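Local coordinates for copper-sensitive operon repressor (CsoR) (PDB 4M1P), which senses Cu(I) as a transcriptional repressor of the CsoR family, probably releasing its operator DNA when the copper binds, at the interface of chains A and B. Sequence-based numbering; all coordinates share one arbitrary frame. Chains: chain A/B, Copper-sensitive operon repressor (CsoR).

Contact 1: the interface of chains A and B. Residues chain A 13-14, 17, 73-74, 78, 94; chain B 48-50.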
loop_
_atom_site.group_PDB
_atom_site.type_symbol
_atom_site.label_atom_id
_atom_site.label_comp_id
_atom_site.label_asym_id
_atom_site.label_seq_id
_atom_site.Cartn_x
_atom_site.Cartn_y
_atom_site.Cartn_z
ATOM N N THR A 13 -8.116 26.627 7.950
ATOM C CA THR A 13 -9.515 26.685 8.369
ATOM C C THR A 13 -10.025 25.312 8.799
ATOM O O THR A 13 -9.716 24.304 8.157
ATOM C CB THR A 13 -10.413 27.158 7.216
ATOM O OG1 THR A 13 -9.863 28.342 6.627
ATOM C CG2 THR A 13 -11.817 27.444 7.717
ATOM N N MET A 14 -10.806 25.268 9.877
ATOM C CA MET A 14 -11.450 24.019 10.283
ATOM C C MET A 14 -12.935 24.201 10.603
ATOM O O MET A 14 -13.317 25.116 11.332
ATOM C CB MET A 14 -10.741 23.399 11.489
ATOM C CG MET A 14 -11.353 22.077 11.921
ATOM S SD MET A 14 -10.694 21.460 13.472
ATOM C CE MET A 14 -11.572 19.902 13.609
ATOM N N ARG A 17 -16.207 19.644 14.619
ATOM C CA ARG A 17 -17.016 18.429 14.574
ATOM C C ARG A 17 -18.270 18.548 15.422
ATOM O O ARG A 17 -18.272 19.220 16.453
ATOM C CB ARG A 17 -16.206 17.219 15.035
ATOM C CG ARG A 17 -15.021 16.948 14.160
ATOM C CD ARG A 17 -14.157 15.820 14.668
ATOM N NE ARG A 17 -12.909 15.833 13.922
ATOM C CZ ARG A 17 -11.809 16.451 14.335
ATOM N NH1 ARG A 17 -11.792 17.073 15.509
ATOM N NH2 ARG A 17 -10.718 16.432 13.582
ATOM N N ARG A 73 -13.649 14.094 4.830
ATOM C CA ARG A 73 -14.348 15.093 5.618
ATOM C C ARG A 73 -13.572 16.404 5.573
ATOM O O ARG A 73 -14.139 17.453 5.267
ATOM C CB ARG A 73 -14.531 14.613 7.060
ATOM C CG ARG A 73 -15.631 15.317 7.832
ATOM C CD ARG A 73 -15.168 16.658 8.385
ATOM N NE ARG A 73 -16.033 17.127 9.461
ATOM C CZ ARG A 73 -15.816 18.235 10.158
ATOM N NH1 ARG A 73 -14.763 18.995 9.884
ATOM N NH2 ARG A 73 -16.652 18.584 11.127
ATOM N N HIS A 74 -12.274 16.339 5.852
ATOM C CA HIS A 74 -11.455 17.548 5.897
ATOM C C HIS A 74 -11.451 18.261 4.546
ATOM O O HIS A 74 -11.571 19.483 4.480
ATOM C CB HIS A 74 -10.025 17.211 6.329
ATOM C CG HIS A 74 -9.141 18.408 6.481
ATOM N ND1 HIS A 74 -9.367 19.398 7.414
ATOM C CD2 HIS A 74 -8.016 18.779 5.814
ATOM C CE1 HIS A 74 -8.434 20.319 7.319
ATOM N NE2 HIS A 74 -7.595 19.967 6.350
ATOM N N CYS A 78 -13.616 21.458 5.468
ATOM C CA CYS A 78 -12.609 22.407 5.943
ATOM C C CYS A 78 -11.799 23.053 4.808
ATOM O O CYS A 78 -11.734 24.279 4.710
ATOM C CB CYS A 78 -11.671 21.747 6.961
ATOM S SG CYS A 78 -12.497 21.036 8.414
ATOM N N GLU A 94 -1.169 21.884 3.068
ATOM C CA GLU A 94 -1.306 20.999 4.217
ATOM C C GLU A 94 -1.777 19.636 3.729
ATOM O O GLU A 94 -1.158 18.620 4.026
ATOM C CB GLU A 94 -2.323 21.549 5.224
ATOM C CG GLU A 94 -1.814 22.617 6.185
ATOM C CD GLU A 94 -2.938 23.225 7.018
ATOM O OE1 GLU A 94 -4.116 22.933 6.722
ATOM O OE2 GLU A 94 -2.646 23.998 7.959
ATOM N N TYR B 48 -7.306 19.720 15.147
ATOM C CA TYR B 48 -7.256 19.865 13.694
ATOM C C TYR B 48 -7.155 18.519 12.988
ATOM O O TYR B 48 -6.340 17.674 13.372
ATOM C CB TYR B 48 -6.065 20.740 13.306
ATOM C CG TYR B 48 -6.086 21.266 11.882
ATOM C CD1 TYR B 48 -4.925 21.295 11.116
ATOM C CD2 TYR B 48 -7.259 21.747 11.312
ATOM C CE1 TYR B 48 -4.929 21.788 9.832
ATOM C CE2 TYR B 48 -7.271 22.237 10.022
ATOM C CZ TYR B 48 -6.103 22.254 9.287
ATOM O OH TYR B 48 -6.117 22.743 8.001
ATOM N N CYS B 49 -7.981 18.334 11.956
ATOM C CA CYS B 49 -8.033 17.082 11.198
ATOM C C CYS B 49 -6.664 16.628 10.686
ATOM O O CYS B 49 -6.387 15.432 10.634
ATOM C CB CYS B 49 -8.993 17.199 10.008
ATOM S SG CYS B 49 -10.705 17.667 10.388
ATOM N N ILE B 50 -5.817 17.583 10.303
ATOM C CA ILE B 50 -4.500 17.263 9.763
ATOM C C ILE B 50 -3.614 16.641 10.843
ATOM O O ILE B 50 -2.966 15.614 10.609
ATOM C CB ILE B 50 -3.827 18.503 9.146
ATOM C CG1 ILE B 50 -4.541 18.921 7.857
ATOM C CG2 ILE B 50 -2.357 18.242 8.876
ATOM C CD1 ILE B 50 -4.381 17.939 6.698
HETATM O O HOH W 1 -8.097 23.811 5.940
#
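A:His74 lies against B:Cys49 and B:Tyr48 at the intersubunit Cu(I) site of this CsoR-family repressor, built from A:His74 and A:Cys78 of one chain and B:Cys49 of the other. The packed part centres on the imidazole. Its CG stands anti to the backbone N (chi1 -176°), which carries the ring from helix 49-85 of chain A across to the start of the same helix in chain B. There A:His74 ND1 comes within 3.4 Å of B:Cys49 CB, while A:His74 NE2 reaches B:Ile50 CG1 at 3.6 Å. B:Tyr48 meets the imidazole edge-to-face with planes 84° apart; A:His74 CE1 lies 3.5 Å from B:Tyr48 CE2, and the phenol OH sits at the imidazole edge. An alanine in place of A:His74 would remove an imidazole ligand of the copper and would probably open a gap beside B:Cys49, letting the B:Tyr48 ring turn more freely. On the sulfur side B:Cys49 SG and A:Cys78 SG are held 4.3 Å apart as copper ligands, and A:Arg17 reaches over with NH2 3.4 Å from B:Cys49 SG, where its positive charge may favour a thiolate. A:Met14, extended beyond CG, slides past B:Tyr48 in the opposite direction. The looser, solvent side is the phenol end, where water bridges B:Tyr48 OH (3.1 Å from the water oxygen) to the backbone O of A:Thr13. The A:Glu94 carboxylate also approaches this hydroxyl, though too closely in the model for the bond to be trusted.

Contact 2: the interface of chains A and B. Residues chain A 26, 29-30, 32-33; chain B 33, 36-37, 40.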
loop_
_atom_site.group_PDB
_atom_site.type_symbol
_atom_site.label_atom_id
_atom_site.label_comp_id
_atom_site.label_asym_id
_atom_site.label_seq_id
_atom_site.Cartn_x
_atom_site.Cartn_y
_atom_site.Cartn_z
ATOM N N MET A 26 -15.528 8.035 17.246
ATOM C CA MET A 26 -15.148 7.500 18.550
ATOM C C MET A 26 -15.407 6.000 18.670
ATOM O O MET A 26 -14.575 5.257 19.198
ATOM C CB MET A 26 -15.900 8.234 19.656
ATOM C CG MET A 26 -15.167 8.256 20.968
ATOM S SD MET A 26 -13.555 9.044 20.801
ATOM C CE MET A 26 -12.887 8.662 22.416
ATOM N N LEU A 29 -12.819 4.166 16.686
ATOM C CA LEU A 29 -11.542 4.120 17.391
ATOM C C LEU A 29 -11.610 3.208 18.620
ATOM O O LEU A 29 -10.627 2.539 18.959
ATOM C CB LEU A 29 -11.100 5.524 17.798
ATOM C CG LEU A 29 -11.049 6.597 16.707
ATOM C CD1 LEU A 29 -10.581 7.921 17.294
ATOM C CD2 LEU A 29 -10.158 6.176 15.553
ATOM N N LYS A 30 -12.761 3.182 19.291
ATOM C CA LYS A 30 -12.958 2.255 20.400
ATOM C C LYS A 30 -12.859 0.816 19.896
ATOM O O LYS A 30 -12.082 0.020 20.429
ATOM C CB LYS A 30 -14.306 2.488 21.091
ATOM C CG LYS A 30 -14.349 3.720 21.996
ATOM C CD LYS A 30 -13.367 3.618 23.154
ATOM C CE LYS A 30 -13.321 4.907 23.957
ATOM N NZ LYS A 30 -14.646 5.256 24.536
ATOM N N ILE A 32 -11.469 -0.270 17.259
ATOM C CA ILE A 32 -10.058 -0.449 16.943
ATOM C C ILE A 32 -9.207 -0.632 18.208
ATOM O O ILE A 32 -8.337 -1.504 18.238
ATOM C CB ILE A 32 -9.521 0.696 16.069
ATOM C CG1 ILE A 32 -10.076 0.594 14.647
ATOM C CG2 ILE A 32 -8.009 0.660 16.002
ATOM C CD1 ILE A 32 -9.566 1.690 13.719
ATOM N N GLU A 33 -9.465 0.165 19.247
ATOM C CA GLU A 33 -8.767 0.003 20.528
ATOM C C GLU A 33 -8.978 -1.413 21.061
ATOM O O GLU A 33 -8.038 -2.062 21.535
ATOM C CB GLU A 33 -9.227 1.042 21.574
ATOM C CG GLU A 33 -8.492 0.916 22.919
ATOM C CD GLU A 33 -9.100 1.740 24.065
ATOM O OE1 GLU A 33 -9.827 2.718 23.799
ATOM O OE2 GLU A 33 -8.833 1.402 25.240
ATOM N N GLU B 33 -1.507 1.221 21.362
ATOM C CA GLU B 33 -2.752 1.453 22.104
ATOM C C GLU B 33 -2.813 2.903 22.580
ATOM O O GLU B 33 -3.853 3.565 22.474
ATOM C CB GLU B 33 -2.898 0.490 23.303
ATOM C CG GLU B 33 -4.207 0.688 24.085
ATOM C CD GLU B 33 -4.273 -0.050 25.430
ATOM O OE1 GLU B 33 -3.528 -1.031 25.629
ATOM O OE2 GLU B 33 -5.089 0.357 26.287
ATOM N N VAL B 36 -3.549 5.214 19.763
ATOM C CA VAL B 36 -4.977 5.113 19.466
ATOM C C VAL B 36 -5.847 5.939 20.429
ATOM O O VAL B 36 -6.798 6.606 20.004
ATOM C CB VAL B 36 -5.450 3.643 19.412
ATOM C CG1 VAL B 36 -6.947 3.567 19.197
ATOM C CG2 VAL B 36 -4.735 2.904 18.292
ATOM N N ARG B 37 -5.525 5.915 21.717
ATOM C CA ARG B 37 -6.283 6.724 22.670
ATOM C C ARG B 37 -5.876 8.189 22.581
ATOM O O ARG B 37 -6.692 9.084 22.807
ATOM C CB ARG B 37 -6.131 6.185 24.095
ATOM C CG ARG B 37 -6.735 4.803 24.256
ATOM C CD ARG B 37 -6.425 4.194 25.592
ATOM N NE ARG B 37 -6.895 5.017 26.694
ATOM C CZ ARG B 37 -6.869 4.624 27.961
ATOM N NH1 ARG B 37 -6.403 3.423 28.256
ATOM N NH2 ARG B 37 -7.311 5.421 28.924
ATOM N N GLN B 40 -8.006 9.351 20.053
ATOM C CA GLN B 40 -9.295 9.513 20.710
ATOM C C GLN B 40 -9.407 10.867 21.418
ATOM O O GLN B 40 -10.369 11.603 21.205
ATOM C CB GLN B 40 -9.521 8.369 21.699
ATOM C CG GLN B 40 -9.834 7.026 21.038
ATOM C CD GLN B 40 -9.911 5.887 22.033
ATOM O OE1 GLN B 40 -9.488 6.020 23.182
ATOM N NE2 GLN B 40 -10.456 4.759 21.596
#
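This is a two-fold symmetric, antiparallel helix-helix interface, in which helix 19-44 of chain A packs against its copy in chain B and probably helps hold together one dimer of the four-chain assembly, a dimer of dimers. Its main polar link is a hydrogen bond from B:Gln40 to A:Glu33. The amide N-H of B:Gln40 points almost in its own plane at the carboxylate, with NE2 3.1 Å from A:Glu33 OE1. OE1 accepts through its lone pair facing away from the other carboxylate oxygen, with an angle of 152° at the hydrogen. The two side chains cross at about a right angle, their flat ends turned 58° apart. A:Glu33 makes the reach because CG is anti to the backbone N (chi1 -179°) and the chain is extended beyond it.

The aliphatic part of B:Gln40 is packed from chain A. The A:Met26 methyl CE rests 3.5 Å from B:Gln40 CB, and A:Leu29 CB slides past with B:Gln40 CG at 3.8 Å. A:Lys30 crosses the amide end, its CD methylene 3.5 Å from B:Gln40 NE2. Further along, B:Val36 CG1 lies 3.8 Å from the A:Leu29 backbone O.

Towards the two-fold axis the contact becomes charged. A:Glu33 OE2 stands 4.0 Å from its twin, B:Glu33 OE2, a pairing of like charges that the arginines probably ease. B:Arg37 NH1 forms a long salt bridge of 3.9 Å with B:Glu33 OE2 in its own chain, while its CG and CD methylenes pass obliquely across the A:Glu33 carboxylate. Repeated by symmetry, this patch probably helps to set the pairing of the two helices and so to support the dimeric scaffold on which the copper sites are built.

Contact 1 and contact 2 belong to one two-fold interface, with the centres of their C-alpha atoms about 19 Å apart. They share no residue. Contact 2 is built wholly from helix 19-44 of both chains, whereas contact 1 uses helix 49-85 of both chains, helix 88-103 of chain A and the loops that precede helices 19-44 and 49-85. Contact 2 lies close to the dimer axis and contact 1 towards one end; its symmetry twin lies at the opposite end. Since each copper site needs both subunits, the central helix pairing probably keeps the copper ligands of the two chains in register and could carry copper-induced shifts between the ends.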